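Local coordinates for protein beta-glucosidase (Chaetomella raphigera, PDB 6JXG) that probably hydrolyses terminal, non-reducing beta-D-glucosyl residues to release beta-D-glucose, as a secreted family 3 glycoside hydrolase of cellulose breakdown, at residues Arg166-Ser171 / Glu206-Glu211; Leu397-Pro402 / Ser511-Ala516. All coordinates share one frame; numbering follows the deposited sequence.

Contact 1 belongs to the N-terminal, TIM-barrel-type part of this family 3 glycosidase, contact 2 to its C-terminal alpha/beta part. The two lie on opposite sides of the chain's centre, with their centres 44 Å apart and their nearest atoms about 25 Å apart. One is a polar surface junction of two short strands and their turns, the other a buried helix pair. R166, in contact 1, reaches the C-terminal part through a salt bridge to E442; in this family the active site generally lies between these two parts. The closest sugars are protein-attached glycans, not substrate: NAG about 8 Å from the E206 side chain, mannose farther off, about 14 Å from that of A516.

Contact 1: residues Arg166-Ser171 / Glu206-Glu211; sequences RDTMSS and ETYACE
S170 OG is gripped by two groups: it accepts the backbone N-H of E206 (N to OG 3.0 Å, N-H...O angle 145°) and also bonds to OD1 of N172. The hydroxyl stands anti to the backbone N of its own residue, which aims it across at the turn. E206 follows the glycosylated N205 in the tight turn joining strands 203-204 and 207-208. Its chain folds back at chi2 and lays one face of the carboxylate over the S170 methylene; CD is 3.6 Å from S170 CB, with both oxygens at nearly the same range. N172 ND2 gives OE1 a weak hydrogen bond, so one asparagine amide serves both residues of the pair.

The second junction is made by Y208, whose OH donates to D167 O at 2.7 Å. The hydroxyl approaches that carbonyl at a C=O...O angle of 146°, tilted 21° from its plane. D167 O in turn sits at the ring edge, close to the ring plane, 3.3 Å from Y208 CE2. Beside this bond T168 CA lies 3.8 Å from Y208 OH. The ring also stacks on H237, which limits how far it can turn. A phenylalanine here lacks the phenol donor, and would probably leave D167 O without this partner and the bend at D167 and T168 freer to shift.

Strands 170-171 and 207-208 are the outer members of a small three-stranded sheet with 203-204 between them, and M169 and S171 bond to K203 through their backbones. The contact therefore reaches past the middle strand by side chains. Its chemistry is directional and polar: two backbone groups, one N-H and one C=O, each meet a hydroxyl, tying together two short surface strands and their adjoining turns with little apolar burial.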
loop_
_atom_site.group_PDB
_atom_site.type_symbol
_atom_site.label_atom_id
_atom_site.label_comp_id
_atom_site.label_asym_id
_atom_site.label_seq_id
_atom_site.Cartn_x
_atom_site.Cartn_y
_atom_site.Cartn_z
ATOM N N ARG A 166 1.507 8.972 -17.370
ATOM C CA ARG A 166 0.971 9.479 -16.165
ATOM C C ARG A 166 0.996 10.984 -16.060
ATOM O O ARG A 166 0.199 11.501 -15.301
ATOM C CB ARG A 166 1.701 8.920 -14.933
ATOM C CG ARG A 166 3.164 9.380 -14.832
ATOM C CD ARG A 166 3.882 8.728 -13.650
ATOM N NE ARG A 166 5.254 9.175 -13.625
ATOM C CZ ARG A 166 6.008 9.196 -12.529
ATOM N NH1 ARG A 166 5.497 8.805 -11.398
ATOM N NH2 ARG A 166 7.262 9.635 -12.583
ATOM N N ASP A 167 1.875 11.671 -16.773
ATOM C CA ASP A 167 1.937 13.114 -16.622
ATOM C C ASP A 167 1.269 13.831 -17.756
ATOM O O ASP A 167 1.402 15.065 -17.877
ATOM C CB ASP A 167 3.349 13.609 -16.436
ATOM C CG ASP A 167 4.227 13.324 -17.593
ATOM O OD1 ASP A 167 5.360 13.707 -17.443
ATOM O OD2 ASP A 167 3.859 12.669 -18.579
ATOM N N THR A 168 0.476 13.096 -18.554
ATOM C CA THR A 168 -0.348 13.804 -19.519
ATOM C C THR A 168 -1.803 13.302 -19.600
ATOM O O THR A 168 -2.697 14.049 -19.971
ATOM C CB THR A 168 0.238 13.681 -20.953
ATOM O OG1 THR A 168 0.385 12.298 -21.296
ATOM C CG2 THR A 168 1.642 14.272 -21.086
ATOM N N MET A 169 -2.016 12.039 -19.335
ATOM C CA MET A 169 -3.340 11.489 -19.479
ATOM C C MET A 169 -4.312 12.034 -18.434
ATOM O O MET A 169 -3.927 12.498 -17.352
ATOM C CB MET A 169 -3.251 9.997 -19.236
ATOM C CG MET A 169 -2.820 9.784 -17.784
ATOM S SD MET A 169 -4.132 9.177 -16.777
ATOM C CE MET A 169 -3.365 7.683 -17.597
ATOM N N SER A 170 -5.602 11.936 -18.737
ATOM C CA SER A 170 -6.649 12.283 -17.766
ATOM C C SER A 170 -7.411 10.987 -17.305
ATOM O O SER A 170 -7.734 10.074 -18.094
ATOM C CB SER A 170 -7.596 13.296 -18.373
ATOM O OG SER A 170 -8.610 13.635 -17.436
ATOM N N SER A 171 -7.670 10.938 -16.006
ATOM C CA SER A 171 -8.583 10.039 -15.384
ATOM C C SER A 171 -9.855 10.837 -15.125
ATOM O O SER A 171 -9.833 11.848 -14.403
ATOM C CB SER A 171 -8.003 9.561 -14.058
ATOM O OG SER A 171 -6.849 8.745 -14.309
ATOM N N GLU A 206 -9.781 16.272 -16.817
ATOM C CA GLU A 206 -9.037 17.106 -17.789
ATOM C C GLU A 206 -8.218 18.258 -17.265
ATOM O O GLU A 206 -7.633 19.016 -18.055
ATOM C CB GLU A 206 -9.937 17.524 -18.985
ATOM C CG GLU A 206 -10.607 16.339 -19.692
ATOM C CD GLU A 206 -9.663 15.391 -20.418
ATOM O OE1 GLU A 206 -10.096 14.220 -20.593
ATOM O OE2 GLU A 206 -8.524 15.784 -20.839
ATOM N N THR A 207 -8.093 18.370 -15.946
ATOM C CA THR A 207 -7.211 19.363 -15.333
ATOM C C THR A 207 -6.198 18.673 -14.389
ATOM O O THR A 207 -6.582 17.862 -13.497
ATOM C CB THR A 207 -8.048 20.392 -14.527
ATOM O OG1 THR A 207 -8.899 21.101 -15.422
ATOM C CG2 THR A 207 -7.159 21.368 -13.780
ATOM N N TYR A 208 -4.924 18.989 -14.556
ATOM C CA TYR A 208 -3.841 18.429 -13.686
ATOM C C TYR A 208 -4.271 18.488 -12.224
ATOM O O TYR A 208 -4.773 19.535 -11.744
ATOM C CB TYR A 208 -2.544 19.221 -13.886
ATOM C CG TYR A 208 -1.805 18.817 -15.123
ATOM C CD1 TYR A 208 -1.629 19.689 -16.198
ATOM C CD2 TYR A 208 -1.366 17.498 -15.243
ATOM C CE1 TYR A 208 -0.953 19.241 -17.345
ATOM C CE2 TYR A 208 -0.716 17.047 -16.372
ATOM C CZ TYR A 208 -0.537 17.911 -17.431
ATOM O OH TYR A 208 0.169 17.417 -18.525
ATOM N N ALA A 209 -4.054 17.389 -11.510
ATOM C CA ALA A 209 -4.463 17.263 -10.118
ATOM C C ALA A 209 -3.964 18.409 -9.233
ATOM O O ALA A 209 -4.719 18.957 -8.421
ATOM C CB ALA A 209 -4.029 15.913 -9.580
ATOM N N CYS A 210 -2.720 18.846 -9.429
ATOM C CA CYS A 210 -2.145 19.945 -8.609
ATOM C C CYS A 210 -2.625 21.350 -9.038
ATOM O O CYS A 210 -2.294 22.382 -8.378
ATOM C CB CYS A 210 -0.613 19.816 -8.597
ATOM S SG CYS A 210 -0.085 18.266 -7.708
ATOM N N GLU A 211 -3.465 21.391 -10.068
ATOM C CA GLU A 211 -4.091 22.614 -10.608
ATOM C C GLU A 211 -5.575 22.576 -10.539
ATOM O O GLU A 211 -6.261 23.423 -11.050
ATOM C CB GLU A 211 -3.721 22.713 -12.047
ATOM C CG GLU A 211 -2.242 22.731 -12.359
ATOM C CD GLU A 211 -1.541 24.092 -12.156
ATOM O OE1 GLU A 211 -2.132 25.193 -12.442
ATOM O OE2 GLU A 211 -0.377 24.094 -11.698
#

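Contact 2: residues Leu397-Pro402 / Ser511-Ala516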
loop_
_atom_site.group_PDB
_atom_site.type_symbol
_atom_site.label_atom_id
_atom_site.label_comp_id
_atom_site.label_asym_id
_atom_site.label_seq_id
_atom_site.Cartn_x
_atom_site.Cartn_y
_atom_site.Cartn_z
ATOM N N LEU A 397 17.910 -18.889 -0.359
ATOM C CA LEU A 397 18.988 -19.858 -0.120
ATOM C C LEU A 397 19.817 -19.561 1.148
ATOM O O LEU A 397 20.294 -20.498 1.842
ATOM C CB LEU A 397 19.877 -19.981 -1.384
ATOM C CG LEU A 397 21.002 -21.012 -1.257
ATOM C CD1 LEU A 397 20.347 -22.393 -1.109
ATOM C CD2 LEU A 397 21.933 -20.940 -2.434
ATOM N N ASP A 398 19.970 -18.270 1.491
ATOM C CA ASP A 398 20.631 -17.849 2.747
ATOM C C ASP A 398 19.950 -18.493 3.912
ATOM O O ASP A 398 20.575 -18.963 4.847
ATOM C CB ASP A 398 20.593 -16.293 2.906
ATOM C CG ASP A 398 21.369 -15.551 1.818
ATOM O OD1 ASP A 398 22.145 -16.218 1.056
ATOM O OD2 ASP A 398 21.210 -14.292 1.726
ATOM N N ALA A 399 18.613 -18.436 3.947
ATOM C CA ALA A 399 17.839 -19.000 5.055
ATOM C C ALA A 399 17.714 -20.529 4.975
ATOM O O ALA A 399 17.703 -21.195 5.976
ATOM C CB ALA A 399 16.453 -18.411 5.096
ATOM N N ILE A 400 17.563 -21.070 3.793
ATOM C CA ILE A 400 17.336 -22.502 3.682
ATOM C C ILE A 400 18.590 -23.348 3.995
ATOM O O ILE A 400 18.492 -24.348 4.692
ATOM C CB ILE A 400 16.828 -22.828 2.274
ATOM C CG1 ILE A 400 15.394 -22.275 2.113
ATOM C CG2 ILE A 400 16.981 -24.321 1.946
ATOM C CD1 ILE A 400 14.969 -22.256 0.665
ATOM N N THR A 401 19.737 -22.872 3.548
ATOM C CA THR A 401 20.980 -23.629 3.624
ATOM C C THR A 401 21.225 -24.175 5.034
ATOM O O THR A 401 21.277 -25.390 5.206
ATOM C CB THR A 401 22.164 -22.805 3.133
ATOM O OG1 THR A 401 22.025 -22.630 1.728
ATOM C CG2 THR A 401 23.509 -23.522 3.446
ATOM N N PRO A 402 21.256 -23.303 6.075
ATOM C CA PRO A 402 21.517 -23.897 7.391
ATOM C C PRO A 402 20.444 -24.878 7.861
ATOM O O PRO A 402 20.753 -25.846 8.577
ATOM C CB PRO A 402 21.622 -22.691 8.327
ATOM C CG PRO A 402 21.219 -21.479 7.571
ATOM C CD PRO A 402 20.984 -21.866 6.132
ATOM N N SER A 511 12.958 -10.979 3.795
ATOM C CA SER A 511 12.225 -11.878 2.879
ATOM C C SER A 511 12.495 -13.383 3.107
ATOM O O SER A 511 11.580 -14.158 3.414
ATOM C CB SER A 511 12.553 -11.500 1.403
ATOM O OG SER A 511 11.892 -12.354 0.484
ATOM N N GLY A 512 13.731 -13.794 2.896
ATOM C CA GLY A 512 14.092 -15.198 2.939
ATOM C C GLY A 512 13.910 -15.822 4.322
ATOM O O GLY A 512 13.603 -17.036 4.417
ATOM N N ASN A 513 14.043 -15.031 5.391
ATOM C CA ASN A 513 13.677 -15.543 6.746
ATOM C C ASN A 513 12.179 -15.799 6.922
ATOM O O ASN A 513 11.735 -16.898 7.388
ATOM C CB ASN A 513 14.221 -14.646 7.854
ATOM C CG ASN A 513 15.705 -14.876 8.081
ATOM O OD1 ASN A 513 16.208 -15.979 7.853
ATOM N ND2 ASN A 513 16.381 -13.882 8.582
ATOM N N GLY A 514 11.372 -14.864 6.434
ATOM C CA GLY A 514 9.982 -15.072 6.517
ATOM C C GLY A 514 9.575 -16.292 5.714
ATOM O O GLY A 514 8.793 -17.132 6.163
ATOM N N LEU A 515 10.124 -16.446 4.527
ATOM C CA LEU A 515 9.812 -17.607 3.691
ATOM C C LEU A 515 10.158 -18.931 4.355
ATOM O O LEU A 515 9.360 -19.884 4.315
ATOM C CB LEU A 515 10.574 -17.495 2.372
ATOM C CG LEU A 515 10.460 -18.698 1.469
ATOM C CD1 LEU A 515 8.998 -18.710 0.961
ATOM C CD2 LEU A 515 11.478 -18.756 0.293
ATOM N N ALA A 516 11.371 -19.029 4.906
ATOM C CA ALA A 516 11.759 -20.271 5.614
ATOM C C ALA A 516 10.932 -20.560 6.828
ATOM O O ALA A 516 10.681 -21.723 7.149
ATOM C CB ALA A 516 13.213 -20.226 6.019
#
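A399 points its methyl group toward helix 511-516 and has more surface buried by the contact than any other residue here. CB comes within 3.2 Å of G512 O, a close approach of a methyl to a carbonyl oxygen that already accepts the N-H of A516 in the helix. The same CB has A516 CB at 3.8 Å as its apolar neighbour, and N513 OD1 at 3.7 Å. N513 CG lies beside its backbone N, anti to the carbonyl carbon (chi1 -77°), which swings the amide oxygen to the methyl while ND2 bonds to E510 OE1.

A516, second in buried area, points its CB at A399 and also touches L403, one turn farther along helix 396-406. I400 is third. Its CG1 is 4.9 Å from A516 CB, and CD1 lies 5.0 Å from L515 CD2, so these larger chains run alongside the alanine pair without pressing on it. I400 and L515 both rest on F435 of strand 431-438, which places the two helices on one face of the six-stranded sheet of the C-terminal part.

The segment axes approach to 8.1 Å and cross at -45°. Such nearness suits the small residues at the crossing: a CB built on G512 would point at the other helix, 4.1 Å from A399 CB. V394 covers the margin, touching A399 and N513 and bonding to the G512 backbone.

The two segments share no hydrogen bond with each other, so their pairing rests on shape: methyl groups and a bare glycine turn bring the helix backbones together over a common phenylalanine.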